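Local atomic coordinates of probable acetyltransferase (Thermus thermophilus, PDB entry 3EXN), a protein that probably transfers an acyl group, such as the acetyl of its bound acetyl-coenzyme A, to an acceptor, as GCN5-related N-acetyltransferases do. Residues E87-S92 with D118-L123; A15-K20 with A64-L69; V9-L14 with L110-A115; V126-N131 with P151-Y156; E57-R62 with D78-Y83. All coordinates share one frame; numbering follows the deposited sequence. Where two conformers were deposited one is given.

How the contacts relate
From the N terminus, contact 3 closes the longest loop, bringing residues 9-14 against helix 105-115. Two shorter loops nest inside it. Contact 2 pairs the edge strand 13-16 with strand 62-69, and contact 5 joins the turn before strand 62-69 to strand 72-81; these two cross, since 57-62 lies within the loop of contact 2 and 78-83 beyond it. Contact 1, between strands 89-96 and 122-128, crosses contact 3 because helix 105-115 is the connection between its two strands. Contact 4 follows in series, setting strand 153-159 against 122-128 beside acetyl-coenzyme A. Together they span most of one mixed sheet, with contacts 2 and 4 on opposite sides of the chain's centre.

Contact 1: E87-S92 with D118-L123; sequences EDATLS and DGVRRL
A89 pairs with L123 where two parallel strands of a beta-alpha-beta unit lie side by side; helix 105-115 makes the connection between them in this GNAT domain. The backbones are joined by A89 N to R122 O at 3.1 Å and by R121 N to E87 O at 2.8 Å. Beside this pairing, E87, D88, R121 and R122 form a salt-bridge network in which D88 pairs with both arginines and R121 with both acids. R121 grips the D88 carboxylate side-on: NE bonds to the syn lone pair of D88 OD1 at 2.7 Å, and NH1 meets D88 OD2 at 2.9 Å near the guanidinium plane. E87 runs alongside R121 with its carboxylate stacked on the guanidinium, so that E87 OE1, a long 4.0 Å from R121 NH1, contributes charge alone. R122 NH2 lies over the opposite face of R121, toward the rim. The repulsion this implies is probably offset by D88, whose OD1 makes a long pair with R122 NE. On the face of the sheet toward F113, A89 CB touches V120 CG1 at 4.1 Å and L123 CD1 at 3.9 Å.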
# COMPACT_ATOMS: atom_id res chain seq x y z
N GLU A 87 -2.49 18.35 7.15
CA GLU A 87 -3.04 17.60 8.30
C GLU A 87 -3.49 16.16 8.01
O GLU A 87 -3.89 15.44 8.94
CB GLU A 87 -4.26 18.31 8.87
CG GLU A 87 -4.02 19.77 9.16
CD GLU A 87 -4.29 20.71 7.99
OE1 GLU A 87 -4.06 20.33 6.82
OE2 GLU A 87 -4.72 21.86 8.26
N ASP A 88 -3.50 15.79 6.73
CA ASP A 88 -3.98 14.47 6.30
C ASP A 88 -2.86 13.54 5.85
O ASP A 88 -1.66 13.87 5.96
CB ASP A 88 -4.99 14.64 5.16
CG ASP A 88 -6.05 15.62 5.48
OD1 ASP A 88 -6.36 15.79 6.67
OD2 ASP A 88 -6.58 16.23 4.54
N ALA A 89 -3.26 12.35 5.40
CA ALA A 89 -2.35 11.33 4.84
C ALA A 89 -3.07 10.63 3.70
O ALA A 89 -4.29 10.59 3.70
CB ALA A 89 -1.94 10.29 5.93
N THR A 90 -2.32 9.98 2.79
CA THR A 90 -2.94 9.28 1.68
C THR A 90 -2.19 8.01 1.49
O THR A 90 -0.96 8.01 1.44
CB THR A 90 -2.87 10.09 0.36
OG1 THR A 90 -3.64 11.29 0.47
CG2 THR A 90 -3.36 9.29 -0.86
N LEU A 91 -2.94 6.92 1.41
CA LEU A 91 -2.40 5.61 1.08
C LEU A 91 -2.44 5.49 -0.46
O LEU A 91 -3.51 5.55 -1.09
CB LEU A 91 -3.25 4.49 1.77
CG LEU A 91 -2.86 3.01 1.50
CD1 LEU A 91 -1.63 2.70 2.24
CD2 LEU A 91 -4.05 2.10 1.98
N SER A 92 -1.26 5.31 -1.08
CA SER A 92 -1.13 5.14 -2.55
C SER A 92 -1.03 3.70 -3.01
O SER A 92 -1.34 3.42 -4.16
CB SER A 92 0.09 5.94 -3.08
OG SER A 92 1.33 5.42 -2.60
N ASP A 118 -1.78 8.94 15.22
CA ASP A 118 -2.30 9.98 16.11
C ASP A 118 -1.63 11.32 15.74
O ASP A 118 -0.40 11.41 15.64
CB ASP A 118 -2.07 9.60 17.59
CG ASP A 118 -2.56 10.67 18.57
OD1 ASP A 118 -3.54 11.39 18.26
OD2 ASP A 118 -1.97 10.79 19.66
N GLY A 119 -2.45 12.35 15.55
CA GLY A 119 -2.00 13.66 15.13
C GLY A 119 -2.33 13.95 13.68
O GLY A 119 -2.21 15.08 13.23
N VAL A 120 -2.69 12.90 12.94
CA VAL A 120 -3.26 13.00 11.59
C VAL A 120 -4.79 13.00 11.62
O VAL A 120 -5.41 12.27 12.38
CB VAL A 120 -2.80 11.80 10.70
CG1 VAL A 120 -3.54 11.80 9.38
CG2 VAL A 120 -1.31 11.80 10.50
N ARG A 121 -5.38 13.78 10.71
CA ARG A 121 -6.81 14.09 10.69
C ARG A 121 -7.66 13.10 9.90
O ARG A 121 -8.60 12.54 10.46
CB ARG A 121 -6.98 15.53 10.16
CG ARG A 121 -8.40 16.05 9.99
CD ARG A 121 -8.42 17.47 9.39
NE ARG A 121 -8.02 17.51 7.98
CZ ARG A 121 -7.89 18.63 7.27
NH1 ARG A 121 -7.53 18.56 6.00
NH2 ARG A 121 -8.14 19.83 7.82
N ARG A 122 -7.38 12.92 8.61
CA ARG A 122 -8.10 11.98 7.73
C ARG A 122 -7.10 11.15 6.96
O ARG A 122 -6.03 11.65 6.64
CB ARG A 122 -8.93 12.68 6.63
CG ARG A 122 -9.70 13.90 7.06
CD ARG A 122 -10.10 14.75 5.88
NE ARG A 122 -10.28 16.13 6.30
CZ ARG A 122 -11.28 16.58 7.05
NH1 ARG A 122 -12.24 15.76 7.48
NH2 ARG A 122 -11.35 17.87 7.36
N LEU A 123 -7.52 9.93 6.61
CA LEU A 123 -6.70 9.00 5.79
C LEU A 123 -7.42 8.76 4.48
O LEU A 123 -8.50 8.18 4.45
CB LEU A 123 -6.48 7.69 6.56
CG LEU A 123 -5.65 6.62 5.85
CD1 LEU A 123 -4.29 7.17 5.45
CD2 LEU A 123 -5.49 5.37 6.74

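Contact 2: A15-K20 with A64-L69; sequences APVTPK and AFLLFL
A15 meets F68 at the edge of the ring, its CB lying near the ring plane and 3.7 Å from F68 CD2. F65 turns its side chain the other way from the neighbouring L66. Its CG stands anti to the carbonyl carbon (chi1 -52°), and the ring reaches P16, with F65 CE1 4.2 Å from P16 CG. V17 points toward the partner strand and spreads its two methyls: CG1, between the backbone N and the carbonyl carbon, rests 3.7 Å from A64 CB, while CG2 approaches L66 CG. These side chains flank the antiparallel pairing of edge strand 13-16 with strand 62-69. A15 and L66 are a hydrogen-bonded pair, with A15 N to L66 O at 3.0 Å and a weak return bond from L66 N to A15 O. P16, which has no N-H to give, occupies the following non-hydrogen-bonded pair opposite F65. Beyond it V17 N donates to A64 O at 3.1 Å. L53 and L56 of helix 46-57 pack on V17, and L24 of helix 22-30 touches both L66 and F68.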
# COMPACT_ATOMS: atom_id res chain seq x y z
N ALA A 15 7.85 -3.37 8.52
CA ALA A 15 9.29 -3.04 8.47
C ALA A 15 9.51 -1.84 7.52
O ALA A 15 9.30 -1.95 6.32
CB ALA A 15 10.11 -4.26 7.97
N PRO A 16 9.98 -0.73 8.04
CA PRO A 16 10.32 0.36 7.12
C PRO A 16 11.26 -0.05 6.00
O PRO A 16 12.26 -0.78 6.25
CB PRO A 16 10.99 1.40 8.02
CG PRO A 16 10.40 1.14 9.33
CD PRO A 16 10.32 -0.36 9.42
N VAL A 17 10.92 0.37 4.77
CA VAL A 17 11.63 -0.03 3.55
C VAL A 17 12.85 0.91 3.33
O VAL A 17 12.79 2.11 3.62
CB VAL A 17 10.68 -0.07 2.33
CG1 VAL A 17 10.46 1.32 1.76
CG2 VAL A 17 11.18 -1.06 1.24
N THR A 18 13.95 0.34 2.85
CA THR A 18 15.15 1.06 2.46
C THR A 18 15.63 0.52 1.09
O THR A 18 15.22 -0.55 0.68
CB THR A 18 16.27 0.94 3.55
OG1 THR A 18 16.68 -0.43 3.66
CG2 THR A 18 15.77 1.41 4.91
N PRO A 19 16.49 1.28 0.35
CA PRO A 19 16.98 0.83 -0.96
C PRO A 19 17.61 -0.55 -0.98
O PRO A 19 17.38 -1.28 -1.93
CB PRO A 19 17.99 1.92 -1.35
CG PRO A 19 17.36 3.17 -0.68
CD PRO A 19 16.96 2.63 0.66
N LYS A 20 18.29 -0.95 0.10
CA LYS A 20 18.82 -2.33 0.16
C LYS A 20 17.73 -3.43 0.14
O LYS A 20 18.00 -4.57 -0.21
CB LYS A 20 19.73 -2.53 1.36
CG LYS A 20 19.02 -2.58 2.68
CD LYS A 20 19.99 -2.83 3.81
CE LYS A 20 19.22 -2.90 5.12
NZ LYS A 20 18.79 -1.52 5.58
N ALA A 64 6.61 4.06 4.06
CA ALA A 64 6.52 2.85 3.26
C ALA A 64 7.15 1.68 3.99
O ALA A 64 8.20 1.85 4.66
CB ALA A 64 7.20 3.05 1.85
N PHE A 65 6.51 0.51 3.87
CA PHE A 65 6.85 -0.68 4.65
C PHE A 65 6.80 -1.94 3.82
O PHE A 65 5.83 -2.15 3.06
CB PHE A 65 5.84 -0.87 5.79
CG PHE A 65 5.66 0.33 6.63
CD1 PHE A 65 6.43 0.53 7.79
CD2 PHE A 65 4.72 1.29 6.26
CE1 PHE A 65 6.25 1.67 8.59
CE2 PHE A 65 4.54 2.43 7.04
CZ PHE A 65 5.33 2.63 8.19
N LEU A 66 7.80 -2.81 3.97
CA LEU A 66 7.59 -4.21 3.67
C LEU A 66 6.77 -4.89 4.78
O LEU A 66 6.97 -4.62 5.97
CB LEU A 66 8.93 -4.92 3.49
CG LEU A 66 9.48 -5.01 2.08
CD1 LEU A 66 10.88 -5.62 2.23
CD2 LEU A 66 8.63 -5.87 1.11
N LEU A 67 5.85 -5.76 4.40
CA LEU A 67 4.95 -6.49 5.32
C LEU A 67 5.46 -7.89 5.50
O LEU A 67 5.67 -8.61 4.52
CB LEU A 67 3.50 -6.43 4.83
CG LEU A 67 2.94 -5.06 4.49
CD1 LEU A 67 1.48 -5.16 4.00
CD2 LEU A 67 3.02 -4.10 5.65
N PHE A 68 5.77 -8.25 6.76
CA PHE A 68 6.45 -9.50 7.04
C PHE A 68 5.59 -10.41 7.89
O PHE A 68 4.99 -9.98 8.86
CB PHE A 68 7.80 -9.28 7.76
CG PHE A 68 8.96 -8.94 6.82
CD1 PHE A 68 9.67 -9.94 6.14
CD2 PHE A 68 9.35 -7.62 6.65
CE1 PHE A 68 10.75 -9.62 5.29
CE2 PHE A 68 10.47 -7.27 5.81
CZ PHE A 68 11.14 -8.25 5.12
N LEU A 69 5.61 -11.68 7.54
CA LEU A 69 5.18 -12.73 8.51
C LEU A 69 6.44 -13.50 8.86
O LEU A 69 6.93 -14.32 8.07
CB LEU A 69 4.11 -13.64 7.91
CG LEU A 69 2.68 -13.09 7.80
CD1 LEU A 69 1.78 -14.08 7.08
CD2 LEU A 69 2.08 -12.68 9.15

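Contact 3: V9-L14 with L110-A115; sequences VLTLDL and LERFAA
L14 and F113 supply the apolar core of this small contact between an edge strand and a helix. The leucine points toward helix 105-115, and its CD2 comes 4.2 Å from F113 CB and 4.1 Å from F113 N. The two side chains cross at about a right angle, and the methyl meets CB and the backbone N of F113, short of its ring. The other branch, L14 CD1, lies 4.2 Å from R112 CB and thus touches the preceding residue of the same helical turn.

The second group of contacts belongs to R112, in one of its two deposited conformers. Its CG is anti to the carbonyl carbon (chi1 -73°), and the chain then runs extended from CG to NE toward residues 11 and 12. T11 CG2 sits over one face of the guanidinium, 3.6 Å from R112 NH2. R112 CD lies 3.4 Å from L12 O. Neither approach is a hydrogen bond, and D13 OD1 remains 6.4 Å from R112 NE, at which distance the opposite charges probably attract each other only weakly.

Around this meeting, L12 packs on L105, Q108 and A109 of helix 105-115, whose first turn binds acetyl-coenzyme A through G106 and R107. L14 also rests on F65 and L67 of strand 62-69, while the F113 ring turns to L77 and A79 of strand 72-81.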
# COMPACT_ATOMS: atom_id res chain seq x y z
N VAL A 9 2.16 -18.01 11.35
CA VAL A 9 2.39 -16.76 12.05
C VAL A 9 1.13 -15.90 11.79
O VAL A 9 0.59 -15.87 10.63
CB VAL A 9 3.67 -16.00 11.49
CG1 VAL A 9 3.75 -14.60 12.04
CG2 VAL A 9 4.95 -16.77 11.79
N LEU A 10 0.71 -15.18 12.82
CA LEU A 10 -0.54 -14.42 12.80
C LEU A 10 -0.29 -12.92 12.74
O LEU A 10 -1.06 -12.22 12.07
CB LEU A 10 -1.39 -14.72 14.05
CG LEU A 10 -1.79 -16.19 14.25
CD1 LEU A 10 -2.47 -16.36 15.67
CD2 LEU A 10 -2.68 -16.61 13.13
N THR A 11 0.74 -12.42 13.44
CA THR A 11 0.97 -10.99 13.63
C THR A 11 1.86 -10.51 12.48
O THR A 11 2.91 -11.08 12.23
CB THR A 11 1.66 -10.67 14.99
OG1 THR A 11 0.79 -11.11 16.08
CG2 THR A 11 1.90 -9.17 15.14
N LEU A 12 1.43 -9.45 11.82
CA LEU A 12 2.08 -8.95 10.62
C LEU A 12 2.95 -7.82 11.09
O LEU A 12 2.43 -6.89 11.72
CB LEU A 12 0.99 -8.46 9.63
CG LEU A 12 1.31 -8.15 8.20
CD1 LEU A 12 1.71 -9.40 7.38
CD2 LEU A 12 0.12 -7.39 7.64
N ASP A 13 4.24 -7.87 10.76
CA ASP A 13 5.18 -6.78 11.08
C ASP A 13 5.38 -5.78 9.94
O ASP A 13 5.53 -6.15 8.77
CB ASP A 13 6.52 -7.35 11.47
CG ASP A 13 6.42 -8.26 12.70
OD1 ASP A 13 5.60 -7.95 13.61
OD2 ASP A 13 7.17 -9.26 12.75
N LEU A 14 5.42 -4.50 10.30
CA LEU A 14 5.55 -3.44 9.31
C LEU A 14 6.99 -2.92 9.45
O LEU A 14 7.27 -2.20 10.42
CB LEU A 14 4.53 -2.32 9.61
CG LEU A 14 3.13 -2.45 8.99
CD1 LEU A 14 2.38 -3.72 9.43
CD2 LEU A 14 2.32 -1.26 9.33
N LEU A 110 -3.62 -2.35 7.43
CA LEU A 110 -4.27 -1.05 7.46
C LEU A 110 -4.51 -0.57 8.90
O LEU A 110 -4.28 0.63 9.23
CB LEU A 110 -5.59 -1.13 6.72
CG LEU A 110 -6.26 0.13 6.25
CD1 LEU A 110 -5.26 1.00 5.45
CD2 LEU A 110 -7.47 -0.31 5.40
N GLU A 111 -4.95 -1.49 9.75
CA GLU A 111 -5.28 -1.11 11.13
C GLU A 111 -3.97 -0.84 11.90
O GLU A 111 -3.92 0.09 12.70
CB GLU A 111 -6.22 -2.14 11.81
CG GLU A 111 -7.67 -2.26 11.14
CD GLU A 111 -8.29 -0.89 10.64
OE1 GLU A 111 -8.10 0.16 11.29
OE2 GLU A 111 -9.00 -0.86 9.59
N ARG A 112 -2.93 -1.64 11.65
CA ARG A 112 -1.65 -1.39 12.32
C ARG A 112 -1.05 -0.04 11.88
O ARG A 112 -0.45 0.69 12.72
CB ARG A 112 -0.65 -2.51 12.11
CG ARG A 112 -1.02 -3.75 12.89
CD ARG A 112 0.09 -4.73 13.03
NE ARG A 112 -0.44 -5.98 13.54
CZ ARG A 112 -0.75 -6.22 14.81
NH1 ARG A 112 -0.54 -5.29 15.76
NH2 ARG A 112 -1.25 -7.39 15.16
N PHE A 113 -1.22 0.30 10.60
CA PHE A 113 -0.67 1.57 10.08
C PHE A 113 -1.48 2.74 10.66
O PHE A 113 -0.91 3.70 11.19
CB PHE A 113 -0.66 1.55 8.55
CG PHE A 113 -0.33 2.88 7.94
CD1 PHE A 113 0.91 3.47 8.17
CD2 PHE A 113 -1.28 3.56 7.18
CE1 PHE A 113 1.22 4.74 7.64
CE2 PHE A 113 -0.97 4.85 6.63
CZ PHE A 113 0.24 5.41 6.85
N ALA A 114 -2.80 2.64 10.64
CA ALA A 114 -3.64 3.76 11.12
C ALA A 114 -3.44 4.01 12.63
O ALA A 114 -3.55 5.15 13.12
CB ALA A 114 -5.10 3.48 10.80
N ALA A 115 -3.17 2.94 13.37
CA ALA A 115 -2.85 3.03 14.80
C ALA A 115 -1.67 3.99 15.13
O ALA A 115 -1.66 4.62 16.21
CB ALA A 115 -2.56 1.61 15.35

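Contact 4: V126-N131 with P151-Y156. With ACO (acetyl coenzyme *a), chain C.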
# COMPACT_ATOMS: atom_id res chain seq x y z
N VAL A 126 -6.27 6.10 -2.69
CA VAL A 126 -6.47 6.36 -4.13
C VAL A 126 -6.35 5.04 -4.88
O VAL A 126 -5.37 4.33 -4.70
CB VAL A 126 -5.53 7.41 -4.71
CG1 VAL A 126 -4.03 7.10 -4.40
CG2 VAL A 126 -5.82 7.59 -6.24
N VAL A 127 -7.40 4.70 -5.64
CA VAL A 127 -7.46 3.43 -6.35
C VAL A 127 -7.21 3.70 -7.84
O VAL A 127 -7.80 4.61 -8.40
CB VAL A 127 -8.80 2.73 -6.17
CG1 VAL A 127 -8.80 1.41 -6.99
CG2 VAL A 127 -9.09 2.49 -4.68
N TYR A 128 -6.33 2.88 -8.46
CA TYR A 128 -5.90 3.10 -9.83
C TYR A 128 -6.59 2.12 -10.75
O TYR A 128 -6.61 0.91 -10.48
CB TYR A 128 -4.38 2.92 -9.93
CG TYR A 128 -3.61 3.99 -9.16
CD1 TYR A 128 -3.29 5.19 -9.78
CD2 TYR A 128 -3.26 3.83 -7.82
CE1 TYR A 128 -2.60 6.20 -9.10
CE2 TYR A 128 -2.57 4.85 -7.11
CZ TYR A 128 -2.24 6.03 -7.78
OH TYR A 128 -1.56 7.06 -7.15
N GLY A 129 -7.17 2.65 -11.80
CA GLY A 129 -7.82 1.83 -12.83
C GLY A 129 -9.16 1.22 -12.45
O GLY A 129 -9.76 1.54 -11.41
N HIS A 130 -9.63 0.35 -13.33
CA HIS A 130 -10.84 -0.43 -13.13
C HIS A 130 -10.60 -1.57 -12.14
O HIS A 130 -10.47 -2.76 -12.53
CB HIS A 130 -11.31 -1.02 -14.46
CG HIS A 130 -12.59 -1.79 -14.35
ND1 HIS A 130 -13.82 -1.18 -14.22
CD2 HIS A 130 -12.83 -3.12 -14.34
CE1 HIS A 130 -14.76 -2.10 -14.14
NE2 HIS A 130 -14.19 -3.29 -14.21
N ASN A 131 -10.58 -1.24 -10.87
CA ASN A 131 -10.30 -2.20 -9.82
C ASN A 131 -11.43 -2.25 -8.78
O ASN A 131 -11.25 -1.82 -7.65
CB ASN A 131 -8.97 -1.84 -9.15
CG ASN A 131 -8.43 -2.96 -8.31
OD1 ASN A 131 -9.12 -3.96 -8.07
ND2 ASN A 131 -7.19 -2.82 -7.85
N PRO A 151 -10.33 9.40 -15.60
CA PRO A 151 -10.60 8.01 -16.03
C PRO A 151 -9.87 6.91 -15.23
O PRO A 151 -10.43 5.84 -14.98
CB PRO A 151 -10.11 7.98 -17.47
CG PRO A 151 -9.93 9.41 -17.88
CD PRO A 151 -9.69 10.20 -16.65
N THR A 152 -8.63 7.20 -14.84
CA THR A 152 -7.70 6.22 -14.27
C THR A 152 -7.70 6.11 -12.72
O THR A 152 -7.21 5.12 -12.17
CB THR A 152 -6.26 6.54 -14.77
OG1 THR A 152 -5.80 7.77 -14.19
CG2 THR A 152 -6.23 6.69 -16.31
N LEU A 153 -8.28 7.11 -12.04
CA LEU A 153 -8.17 7.27 -10.57
C LEU A 153 -9.51 7.42 -9.84
O LEU A 153 -10.41 8.03 -10.38
CB LEU A 153 -7.36 8.55 -10.24
CG LEU A 153 -5.86 8.62 -10.44
CD1 LEU A 153 -5.33 9.94 -9.89
CD2 LEU A 153 -5.23 7.46 -9.71
N THR A 154 -9.61 6.88 -8.62
CA THR A 154 -10.79 7.11 -7.74
C THR A 154 -10.35 7.35 -6.31
O THR A 154 -9.51 6.61 -5.81
CB THR A 154 -11.79 5.93 -7.71
OG1 THR A 154 -12.09 5.53 -9.04
CG2 THR A 154 -13.11 6.35 -6.98
N TRP A 155 -10.93 8.36 -5.66
CA TRP A 155 -10.54 8.75 -4.30
C TRP A 155 -11.59 8.36 -3.25
O TRP A 155 -12.79 8.53 -3.48
CB TRP A 155 -10.31 10.26 -4.24
CG TRP A 155 -9.06 10.68 -4.95
CD1 TRP A 155 -8.90 10.90 -6.29
CD2 TRP A 155 -7.78 10.84 -4.36
NE1 TRP A 155 -7.60 11.22 -6.56
CE2 TRP A 155 -6.89 11.21 -5.40
CE3 TRP A 155 -7.30 10.74 -3.05
CZ2 TRP A 155 -5.55 11.45 -5.17
CZ3 TRP A 155 -5.97 11.00 -2.82
CH2 TRP A 155 -5.11 11.35 -3.88
N TYR A 156 -11.08 7.91 -2.10
CA TYR A 156 -11.87 7.50 -0.91
C TYR A 156 -11.22 8.08 0.36
O TYR A 156 -10.03 8.37 0.38
CB TYR A 156 -11.86 5.98 -0.80
CG TYR A 156 -12.51 5.29 -1.95
CD1 TYR A 156 -13.85 4.89 -1.89
CD2 TYR A 156 -11.78 5.00 -3.12
CE1 TYR A 156 -14.47 4.25 -2.98
CE2 TYR A 156 -12.39 4.37 -4.20
CZ TYR A 156 -13.74 4.00 -4.13
OH TYR A 156 -14.35 3.35 -5.19
O5B ACO C . -10.18 -8.63 3.56
P1A ACO C . -8.62 -9.16 3.69
O1A ACO C . -8.64 -10.69 3.63
O2A ACO C . -7.93 -8.33 4.76
O3A ACO C . -8.06 -8.61 2.26
P2A ACO C . -6.61 -8.93 1.68
O4A ACO C . -6.84 -9.82 0.46
O5A ACO C . -5.69 -9.50 2.74
O6A ACO C . -6.20 -7.39 1.25
CBP ACO C . -6.08 -6.13 -0.87
CCP ACO C . -6.95 -6.59 0.31
CDP ACO C . -5.02 -5.22 -0.28
CEP ACO C . -6.89 -5.33 -1.88
CAP ACO C . -5.43 -7.36 -1.57
OAP ACO C . -6.45 -8.23 -2.13
C9P ACO C . -4.51 -6.99 -2.71
O9P ACO C . -3.31 -6.82 -2.54
N8P ACO C . -5.07 -6.90 -3.92
C7P ACO C . -4.29 -6.64 -5.15
C6P ACO C . -3.57 -5.29 -5.15
C5P ACO C . -4.55 -4.14 -4.96
O5P ACO C . -5.65 -4.10 -5.56
N4P ACO C . -4.15 -3.19 -4.10
C3P ACO C . -4.97 -2.03 -3.83
C2P ACO C . -4.63 -0.89 -4.76
S1P ACO C . -5.59 0.59 -4.41
C ACO C . -4.66 1.11 -3.09
O ACO C . -3.72 0.45 -2.73
CH3 ACO C . -5.01 2.40 -2.36
O HOH W 1 -10.00 3.72 -10.02
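V127 packs between a tyrosine and the cofactor: its CG2 touches Y156 CE2 at 3.8 Å and lies 4.0 Å from ACO S1P, the thioester sulphur. Further along, N131 ND2 donates to the pantetheine carbonyl, ACO O5P, at 3.0 Å. The other end of that amide, OD1, caps A134 N at the start of helix 132-140, which fixes the rotation that turns ND2 to the ligand. V127 belongs to strand 122-128, which runs antiparallel to strand 153-159, part of the GNAT sheet whose neighbouring strand 89-96 also lines the acetyl-coenzyme A site. V127 and T154 form a hydrogen-bonded pair, V127 N to T154 O being 2.9 Å and nearly straight at 176°. On the face carrying V126 and W155, V126 CB stands 3.8 Å from the centroid of the indole six-membered ring, 2° off its normal, a CH-pi contact. An alanine in place of W155 would probably open a gap beside V126, which would lose the ring face it packs on. A water donates to V127 O and G129 O and accepts from T154 OG1.

Contact 5: E57-R62 with D78-Y83; sequences EVDPRR and DAKLGY
R62 curls toward D78 through bends at chi2 (-78°) and chi3 (-79°), while D78 CG stands anti to its backbone N (chi1 -165°). The two nearly coplanar groups meet side-on: R62 NE bonds to D78 OD1 at 2.8 Å and NH1 to D78 OD2 at 2.8 Å, each on a syn lone pair. D78 OD2 is also hydrogen-bonded to Y76 OH. A leucine in place of R62 would probably leave the largely buried D78 carboxylate without its matching charge and freer to turn. A second salt bridge joins K80 NZ to the syn side of D59 OD2 at 2.8 Å. The other oxygen, D59 OD1, accepts R61 N from above the carboxylate plane at 3.0 Å, an Asx turn within the type I turn from D59 to R62. The backbone is tied by L81 N to R61 O at 2.9 Å, and R61 NE adds a weak bond to L81 O. This turn links helix 46-57 to strand 62-69; L56 of the helix packs on R62 and D78, and strand 89-96 flanks strand 72-81.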
# COMPACT_ATOMS: atom_id res chain seq x y z
N GLU A 57 13.14 7.46 -0.23
CA GLU A 57 14.16 7.62 0.82
C GLU A 57 14.35 9.06 1.25
O GLU A 57 14.51 9.34 2.47
CB GLU A 57 15.50 7.01 0.36
CG GLU A 57 16.59 7.11 1.41
CD GLU A 57 17.85 6.37 1.04
OE1 GLU A 57 18.38 6.55 -0.08
OE2 GLU A 57 18.33 5.63 1.91
N VAL A 58 14.34 9.98 0.29
CA VAL A 58 14.67 11.38 0.57
C VAL A 58 13.46 12.25 0.93
O VAL A 58 13.60 13.46 1.17
CB VAL A 58 15.44 12.03 -0.60
CG1 VAL A 58 16.67 11.20 -0.90
CG2 VAL A 58 14.57 12.17 -1.86
N ASP A 59 12.27 11.66 0.96
CA ASP A 59 11.05 12.36 1.36
C ASP A 59 10.70 12.02 2.83
O ASP A 59 10.30 10.89 3.13
CB ASP A 59 9.91 12.00 0.42
CG ASP A 59 8.62 12.73 0.72
OD1 ASP A 59 8.52 13.44 1.78
OD2 ASP A 59 7.71 12.61 -0.14
N PRO A 60 10.86 13.01 3.76
CA PRO A 60 10.64 12.74 5.21
C PRO A 60 9.21 12.38 5.57
O PRO A 60 8.95 11.88 6.68
CB PRO A 60 11.02 14.06 5.89
CG PRO A 60 10.98 15.10 4.78
CD PRO A 60 11.15 14.44 3.49
N ARG A 61 8.29 12.65 4.64
CA ARG A 61 6.89 12.37 4.84
C ARG A 61 6.32 11.08 4.19
O ARG A 61 5.15 10.77 4.36
CB ARG A 61 6.09 13.58 4.47
CG ARG A 61 6.35 14.73 5.43
CD ARG A 61 5.16 15.56 5.54
NE ARG A 61 4.96 16.33 4.33
CZ ARG A 61 5.59 17.45 4.05
NH1 ARG A 61 5.30 18.08 2.91
NH2 ARG A 61 6.51 17.95 4.89
N ARG A 62 7.14 10.33 3.47
CA ARG A 62 6.73 9.03 2.95
C ARG A 62 6.82 8.03 4.09
O ARG A 62 7.75 8.07 4.93
CB ARG A 62 7.62 8.55 1.78
CG ARG A 62 7.34 9.21 0.42
CD ARG A 62 6.10 8.69 -0.36
NE ARG A 62 6.29 7.40 -1.08
CZ ARG A 62 6.87 7.25 -2.26
NH1 ARG A 62 6.93 6.04 -2.81
NH2 ARG A 62 7.39 8.30 -2.93
N ASP A 78 2.40 1.74 1.18
CA ASP A 78 3.11 3.02 0.83
C ASP A 78 2.11 4.12 1.03
O ASP A 78 1.05 4.09 0.42
CB ASP A 78 3.63 2.96 -0.64
CG ASP A 78 4.67 4.05 -0.98
OD1 ASP A 78 4.67 5.17 -0.38
OD2 ASP A 78 5.50 3.80 -1.88
N ALA A 79 2.44 5.06 1.89
CA ALA A 79 1.60 6.24 2.17
C ALA A 79 2.45 7.52 2.21
O ALA A 79 3.69 7.49 2.34
CB ALA A 79 0.86 6.02 3.48
N LYS A 80 1.78 8.64 2.06
CA LYS A 80 2.38 9.99 2.14
C LYS A 80 1.60 10.84 3.17
O LYS A 80 0.39 11.09 3.01
CB LYS A 80 2.28 10.69 0.77
CG LYS A 80 2.87 12.10 0.70
CD LYS A 80 4.32 12.13 1.08
CE LYS A 80 4.88 13.54 1.07
NZ LYS A 80 5.24 13.98 -0.31
N LEU A 81 2.30 11.28 4.21
CA LEU A 81 1.75 12.26 5.16
C LEU A 81 1.75 13.66 4.53
O LEU A 81 2.69 14.04 3.84
CB LEU A 81 2.58 12.26 6.45
CG LEU A 81 2.83 10.93 7.17
CD1 LEU A 81 3.72 11.15 8.43
CD2 LEU A 81 1.47 10.31 7.52
N GLY A 82 0.73 14.47 4.82
CA GLY A 82 0.74 15.86 4.37
C GLY A 82 0.18 16.04 2.96
O GLY A 82 0.33 17.13 2.38
N TYR A 83 -0.46 15.00 2.43
CA TYR A 83 -1.13 15.05 1.13
C TYR A 83 -2.55 14.45 1.33
O TYR A 83 -2.67 13.38 1.91
CB TYR A 83 -0.37 14.25 0.04
CG TYR A 83 -0.95 14.48 -1.34
CD1 TYR A 83 -0.50 15.52 -2.14
CD2 TYR A 83 -2.00 13.73 -1.79
CE1 TYR A 83 -1.10 15.76 -3.38
CE2 TYR A 83 -2.59 13.97 -2.98
CZ TYR A 83 -2.14 14.97 -3.79
OH TYR A 83 -2.78 15.17 -5.01